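Side-chain contacts in Lmo1499 protein (Listeria monocytogenes, PDB 4IIW), which probably acts as a membrane-bound lytic transglycosylase that cuts nascent peptidoglycan strands from within and so ends their elongation: residues B[181-186]-B[191-196]; B[112-117]-B[123-128]. One frame throughout, in Å; residues are numbered along the deposited sequence.

Contact 1: B[181-186]-B[191-196]; sequences YTFKGT and EQIITE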
loop_
_atom_site.group_PDB
_atom_site.type_symbol
_atom_site.label_atom_id
_atom_site.label_comp_id
_atom_site.label_asym_id
_atom_site.label_seq_id
_atom_site.Cartn_x
_atom_site.Cartn_y
_atom_site.Cartn_z
ATOM N N TYR B 181 -23.126 -40.995 13.210
ATOM C CA TYR B 181 -22.199 -42.129 13.208
ATOM C C TYR B 181 -20.808 -41.627 13.528
ATOM O O TYR B 181 -20.515 -40.467 13.261
ATOM C CB TYR B 181 -22.164 -42.757 11.816
ATOM C CG TYR B 181 -23.510 -43.177 11.298
ATOM C CD1 TYR B 181 -24.340 -42.269 10.628
ATOM C CD2 TYR B 181 -23.959 -44.489 11.458
ATOM C CE1 TYR B 181 -25.582 -42.657 10.155
ATOM C CE2 TYR B 181 -25.199 -44.885 10.984
ATOM C CZ TYR B 181 -26.006 -43.974 10.341
ATOM O OH TYR B 181 -27.229 -44.388 9.867
ATOM N N THR B 182 -19.969 -42.492 14.103
ATOM C CA THR B 182 -18.561 -42.161 14.394
ATOM C C THR B 182 -17.727 -43.412 14.109
ATOM O O THR B 182 -18.231 -44.527 14.207
ATOM C CB THR B 182 -18.334 -41.720 15.843
ATOM O OG1 THR B 182 -18.524 -42.831 16.701
ATOM C CG2 THR B 182 -19.308 -40.623 16.245
ATOM N N PHE B 183 -16.456 -43.224 13.765
ATOM C CA PHE B 183 -15.598 -44.341 13.390
ATOM C C PHE B 183 -14.268 -44.294 14.105
ATOM O O PHE B 183 -13.614 -43.256 14.123
ATOM C CB PHE B 183 -15.404 -44.336 11.867
ATOM C CG PHE B 183 -16.696 -44.445 11.128
ATOM C CD1 PHE B 183 -17.203 -45.676 10.782
ATOM C CD2 PHE B 183 -17.444 -43.323 10.855
ATOM C CE1 PHE B 183 -18.424 -45.792 10.152
ATOM C CE2 PHE B 183 -18.668 -43.425 10.213
ATOM C CZ PHE B 183 -19.159 -44.670 9.861
ATOM N N LYS B 184 -13.884 -45.421 14.708
ATOM C CA LYS B 184 -12.607 -45.513 15.415
ATOM C C LYS B 184 -11.433 -45.558 14.440
ATOM O O LYS B 184 -10.349 -45.046 14.754
ATOM C CB LYS B 184 -12.555 -46.762 16.309
ATOM C CG LYS B 184 -13.582 -46.799 17.443
ATOM C CD LYS B 184 -13.464 -48.092 18.263
ATOM C CE LYS B 184 -14.571 -48.204 19.312
ATOM N NZ LYS B 184 -14.408 -49.400 20.190
ATOM N N GLY B 185 -11.649 -46.172 13.271
ATOM C CA GLY B 185 -10.617 -46.318 12.233
ATOM C C GLY B 185 -9.869 -45.053 11.799
ATOM O O GLY B 185 -10.268 -43.920 12.115
ATOM N N THR B 186 -8.793 -45.263 11.036
ATOM C CA THR B 186 -7.926 -44.181 10.569
ATOM C C THR B 186 -8.272 -43.666 9.133
ATOM O O THR B 186 -8.562 -42.462 8.961
ATOM C CB THR B 186 -6.417 -44.592 10.746
ATOM O OG1 THR B 186 -6.142 -45.798 10.026
ATOM C CG2 THR B 186 -6.104 -44.853 12.235
ATOM N N GLU B 191 -16.943 -48.027 1.926
ATOM C CA GLU B 191 -17.686 -49.267 2.153
ATOM C C GLU B 191 -18.001 -49.466 3.632
ATOM O O GLU B 191 -19.134 -49.841 3.975
ATOM C CB GLU B 191 -16.954 -50.487 1.604
ATOM C CG GLU B 191 -16.832 -50.558 0.074
ATOM C CD GLU B 191 -15.763 -49.621 -0.508
ATOM O OE1 GLU B 191 -14.936 -49.085 0.267
ATOM O OE2 GLU B 191 -15.733 -49.449 -1.751
ATOM N N GLN B 192 -17.026 -49.226 4.510
ATOM C CA GLN B 192 -17.262 -49.389 5.951
ATOM C C GLN B 192 -18.355 -48.463 6.417
ATOM O O GLN B 192 -19.241 -48.865 7.157
ATOM C CB GLN B 192 -15.996 -49.117 6.786
ATOM C CG GLN B 192 -16.273 -49.180 8.295
ATOM C CD GLN B 192 -15.044 -49.061 9.223
ATOM O OE1 GLN B 192 -15.230 -48.986 10.443
ATOM N NE2 GLN B 192 -13.810 -49.028 8.668
ATOM N N ILE B 193 -18.278 -47.210 5.975
ATOM C CA ILE B 193 -19.230 -46.192 6.376
ATOM C C ILE B 193 -20.640 -46.511 5.901
ATOM O O ILE B 193 -21.605 -46.508 6.691
ATOM C CB ILE B 193 -18.821 -44.840 5.817
ATOM C CG1 ILE B 193 -17.473 -44.420 6.424
ATOM C CG2 ILE B 193 -19.899 -43.793 6.103
ATOM C CD1 ILE B 193 -16.884 -43.131 5.847
ATOM N N ILE B 194 -20.766 -46.785 4.610
ATOM C CA ILE B 194 -22.063 -47.105 4.041
ATOM C C ILE B 194 -22.638 -48.328 4.766
ATOM O O ILE B 194 -23.811 -48.356 5.114
ATOM C CB ILE B 194 -21.955 -47.330 2.520
ATOM C CG1 ILE B 194 -21.494 -46.031 1.851
ATOM C CG2 ILE B 194 -23.290 -47.759 1.929
ATOM C CD1 ILE B 194 -20.908 -46.232 0.466
ATOM N N THR B 195 -21.799 -49.323 5.039
ATOM C CA THR B 195 -22.282 -50.516 5.719
ATOM C C THR B 195 -22.906 -50.153 7.055
ATOM O O THR B 195 -23.948 -50.691 7.395
ATOM C CB THR B 195 -21.182 -51.583 5.905
ATOM O OG1 THR B 195 -20.723 -52.012 4.623
ATOM C CG2 THR B 195 -21.703 -52.822 6.704
ATOM N N GLU B 196 -22.302 -49.248 7.811
ATOM C CA GLU B 196 -22.882 -48.894 9.109
ATOM C C GLU B 196 -24.260 -48.252 8.977
ATOM O O GLU B 196 -25.121 -48.442 9.829
ATOM C CB GLU B 196 -21.959 -47.987 9.920
ATOM C CG GLU B 196 -20.720 -48.693 10.398
ATOM C CD GLU B 196 -21.037 -49.817 11.370
ATOM O OE1 GLU B 196 -21.604 -49.541 12.454
ATOM O OE2 GLU B 196 -20.691 -50.974 11.056
HETATM O O HOH W 1 -13.733 -48.063 12.635
#
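Phe183 meets Ile193 through the face of its ring, and this is the principal apolar contact between the loop 181-186 and helix 190-204. The isoleucine side chain runs roughly perpendicular to that of the phenylalanine. CG1 of Ile193 lies over the Phe183 ring, 4.1 Å from the centroid and 21° off the normal, a CH-pi contact shifted toward the rim; the nearest ring atom is CZ of Phe183, 3.8 Å from that same CG1. Phe183 has its CG anti to its carbonyl carbon (chi1 -59°), a rotation that carries the ring from the loop to the helix backbone, where CZ also rests 3.8 Å from CA of Ile193.

Two polar side chains, one helical turn apart, meet the same part of the ring, at CD1 and CE1. The extended Gln192 brings OE1 to the ring edge, near its plane, 3.9 Å from CD1 of Phe183, with the amide turned almost perpendicular to the ring. Glu196 bends at chi2 (-64°), packs its CG 3.7 Å from CE1 of Phe183, and directs its carboxylate to a salt bridge with Lys199. Farther along, CE2 of Tyr181 comes to 3.7 Å from the carbonyl O of Glu196, while the Tyr181 hydroxyl is hydrogen-bonded to the backbone O of Tyr177.

No direct hydrogen bond joins the two segments. A water bridges them instead, accepting from Gly185 N at 2.9 Å and donating to OE1 of Gln192. The chemistry therefore implies a junction held by ring packing on Ile193 and on the methylene of Glu196, with a water at its polar margin.

Contact 2: B[112-117]-B[123-128]; sequences VIPEGY and ADRIVA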
loop_
_atom_site.group_PDB
_atom_site.type_symbol
_atom_site.label_atom_id
_atom_site.label_comp_id
_atom_site.label_asym_id
_atom_site.label_seq_id
_atom_site.Cartn_x
_atom_site.Cartn_y
_atom_site.Cartn_z
ATOM N N VAL B 112 -22.995 -36.712 10.655
ATOM C CA VAL B 112 -24.432 -36.603 10.869
ATOM C C VAL B 112 -25.189 -36.736 9.548
ATOM O O VAL B 112 -24.892 -36.042 8.594
ATOM C CB VAL B 112 -24.802 -35.253 11.519
ATOM C CG1 VAL B 112 -26.291 -35.212 11.849
ATOM C CG2 VAL B 112 -23.956 -35.009 12.778
ATOM N N ILE B 113 -26.162 -37.639 9.498
ATOM C CA ILE B 113 -26.970 -37.839 8.292
ATOM C C ILE B 113 -28.443 -37.550 8.622
ATOM O O ILE B 113 -29.103 -38.338 9.303
ATOM C CB ILE B 113 -26.840 -39.281 7.736
ATOM C CG1 ILE B 113 -25.373 -39.615 7.418
ATOM C CG2 ILE B 113 -27.682 -39.433 6.500
ATOM C CD1 ILE B 113 -24.741 -38.725 6.360
ATOM N N PRO B 114 -28.959 -36.419 8.157
ATOM C CA PRO B 114 -30.340 -36.097 8.453
ATOM C C PRO B 114 -31.371 -36.814 7.574
ATOM O O PRO B 114 -31.033 -37.431 6.560
ATOM C CB PRO B 114 -30.421 -34.580 8.184
ATOM C CG PRO B 114 -29.024 -34.123 7.801
ATOM C CD PRO B 114 -28.306 -35.370 7.365
ATOM N N GLU B 115 -32.624 -36.704 7.989
ATOM C CA GLU B 115 -33.764 -37.227 7.257
ATOM C C GLU B 115 -33.988 -36.440 5.960
ATOM O O GLU B 115 -33.638 -35.265 5.863
ATOM C CB GLU B 115 -35.014 -37.047 8.088
ATOM C CG GLU B 115 -34.974 -37.690 9.434
ATOM C CD GLU B 115 -36.111 -37.221 10.321
ATOM O OE1 GLU B 115 -36.964 -36.428 9.846
ATOM O OE2 GLU B 115 -36.151 -37.650 11.494
ATOM N N GLY B 116 -34.606 -37.082 4.978
ATOM C CA GLY B 116 -34.912 -36.419 3.710
ATOM C C GLY B 116 -33.726 -36.249 2.788
ATOM O O GLY B 116 -33.805 -35.515 1.805
ATOM N N TYR B 117 -32.638 -36.940 3.104
ATOM C CA TYR B 117 -31.430 -36.888 2.311
ATOM C C TYR B 117 -31.336 -38.016 1.296
ATOM O O TYR B 117 -31.712 -39.155 1.572
ATOM C CB TYR B 117 -30.187 -36.923 3.214
ATOM C CG TYR B 117 -29.610 -35.573 3.529
ATOM C CD1 TYR B 117 -30.436 -34.509 3.853
ATOM C CD2 TYR B 117 -28.224 -35.370 3.558
ATOM C CE1 TYR B 117 -29.912 -33.251 4.152
ATOM C CE2 TYR B 117 -27.682 -34.104 3.866
ATOM C CZ TYR B 117 -28.543 -33.052 4.159
ATOM O OH TYR B 117 -28.076 -31.794 4.463
ATOM N N ALA B 123 -23.341 -38.462 0.322
ATOM C CA ALA B 123 -21.977 -38.519 -0.192
ATOM C C ALA B 123 -21.173 -37.272 0.214
ATOM O O ALA B 123 -19.974 -37.366 0.499
ATOM C CB ALA B 123 -21.983 -38.699 -1.695
ATOM N N ASP B 124 -21.843 -36.116 0.243
ATOM C CA ASP B 124 -21.219 -34.849 0.654
ATOM C C ASP B 124 -20.861 -34.891 2.133
ATOM O O ASP B 124 -19.752 -34.551 2.517
ATOM C CB ASP B 124 -22.167 -33.661 0.451
ATOM C CG ASP B 124 -22.483 -33.379 -1.010
ATOM O OD1 ASP B 124 -21.586 -33.462 -1.875
ATOM O OD2 ASP B 124 -23.644 -33.018 -1.281
ATOM N N ARG B 125 -21.805 -35.301 2.969
ATOM C CA ARG B 125 -21.548 -35.343 4.397
ATOM C C ARG B 125 -20.377 -36.292 4.659
ATOM O O ARG B 125 -19.500 -35.990 5.487
ATOM C CB ARG B 125 -22.806 -35.734 5.174
ATOM C CG ARG B 125 -24.002 -34.783 4.934
ATOM C CD ARG B 125 -23.811 -33.394 5.542
ATOM N NE ARG B 125 -24.332 -33.304 6.907
ATOM C CZ ARG B 125 -25.318 -32.496 7.307
ATOM N NH1 ARG B 125 -25.707 -32.507 8.578
ATOM N NH2 ARG B 125 -25.897 -31.651 6.465
ATOM N N ILE B 126 -20.336 -37.408 3.925
ATOM C CA ILE B 126 -19.244 -38.375 4.062
ATOM C C ILE B 126 -17.890 -37.758 3.692
ATOM O O ILE B 126 -16.927 -37.898 4.445
ATOM C CB ILE B 126 -19.463 -39.645 3.203
ATOM C CG1 ILE B 126 -20.559 -40.514 3.820
ATOM C CG2 ILE B 126 -18.162 -40.439 3.123
ATOM C CD1 ILE B 126 -20.983 -41.761 2.977
ATOM N N VAL B 127 -17.820 -37.099 2.531
ATOM C CA VAL B 127 -16.570 -36.447 2.071
ATOM C C VAL B 127 -16.122 -35.351 3.029
ATOM O O VAL B 127 -14.945 -35.261 3.352
ATOM C CB VAL B 127 -16.690 -35.918 0.601
ATOM C CG1 VAL B 127 -15.963 -34.588 0.396
ATOM C CG2 VAL B 127 -16.223 -37.000 -0.380
ATOM N N ALA B 128 -17.062 -34.533 3.490
ATOM C CA ALA B 128 -16.758 -33.487 4.454
ATOM C C ALA B 128 -16.147 -34.077 5.744
ATOM O O ALA B 128 -15.254 -33.491 6.341
ATOM C CB ALA B 128 -18.015 -32.710 4.782
#
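Arg125 reaches from helix 119-129 into the curve of the loop 112-117, and nearly all of the contact is made by this one side chain. Its closely packed part begins at the root, where CB of Arg125 lies 3.8 Å from CD1 of the buried Ile113, the two side chains lying alongside and pointing opposite ways. A little farther out, CG of Arg125 sits 3.9 Å from CE2 of Tyr117. Bends at chi2 (-70°) and chi3 then turn the chain so that the guanidinium passes beside the proline: CG of Pro114 lies over one face of it, 3.8 Å from NH1 of Arg125. The same proline also covers the tyrosine, since CD of Pro114 stands 3.7 Å above the plane of the Tyr117 ring, over its centre. Ring and guanidinium are set almost perpendicular, 87° apart.

The polar end is held more loosely. NE of Arg125 gives a weak hydrogen bond to the carbonyl O of Val112, 3.3 Å long and bent to 127° at the hydrogen. NH2 of Arg125 comes within 3.0 Å of OH of Tyr117, but the angle is too poor for a hydrogen bond. The partners here, Val112, Pro114 and Tyr117, are partly exposed, in contrast to the buried Ile113, and Val112 packs on Lys327 of a neighbouring subunit.

The loop links strand 111-112, paired antiparallel with strand 180-181, to the start of helix 119-129. Farther along the loop, the backbone N of Tyr117 is bound by Asn299. Ile113 packs on Met197 of helix 190-204, and Ile126 touches both that helix and helix 135-143.

How the contacts relate
Both contacts fold a loop that leaves a strand back onto the helix that follows it, and the two strands, 111-112 and 180-181, pair antiparallel, so the units stand side by side with centres about 13 Å apart. They touch through buried aliphatic and aromatic groups: CG2 of Ile193 lies 3.9 Å from CD1 of Ile126, and CE1 of Tyr181 is 4.1 Å from CG1 of Ile113. Contact 1 is partly buried though far from the chain centre, and relies on an aromatic face with a water at its margin. Contact 2, more central yet a surface contact bordering a second subunit, depends on one arginine.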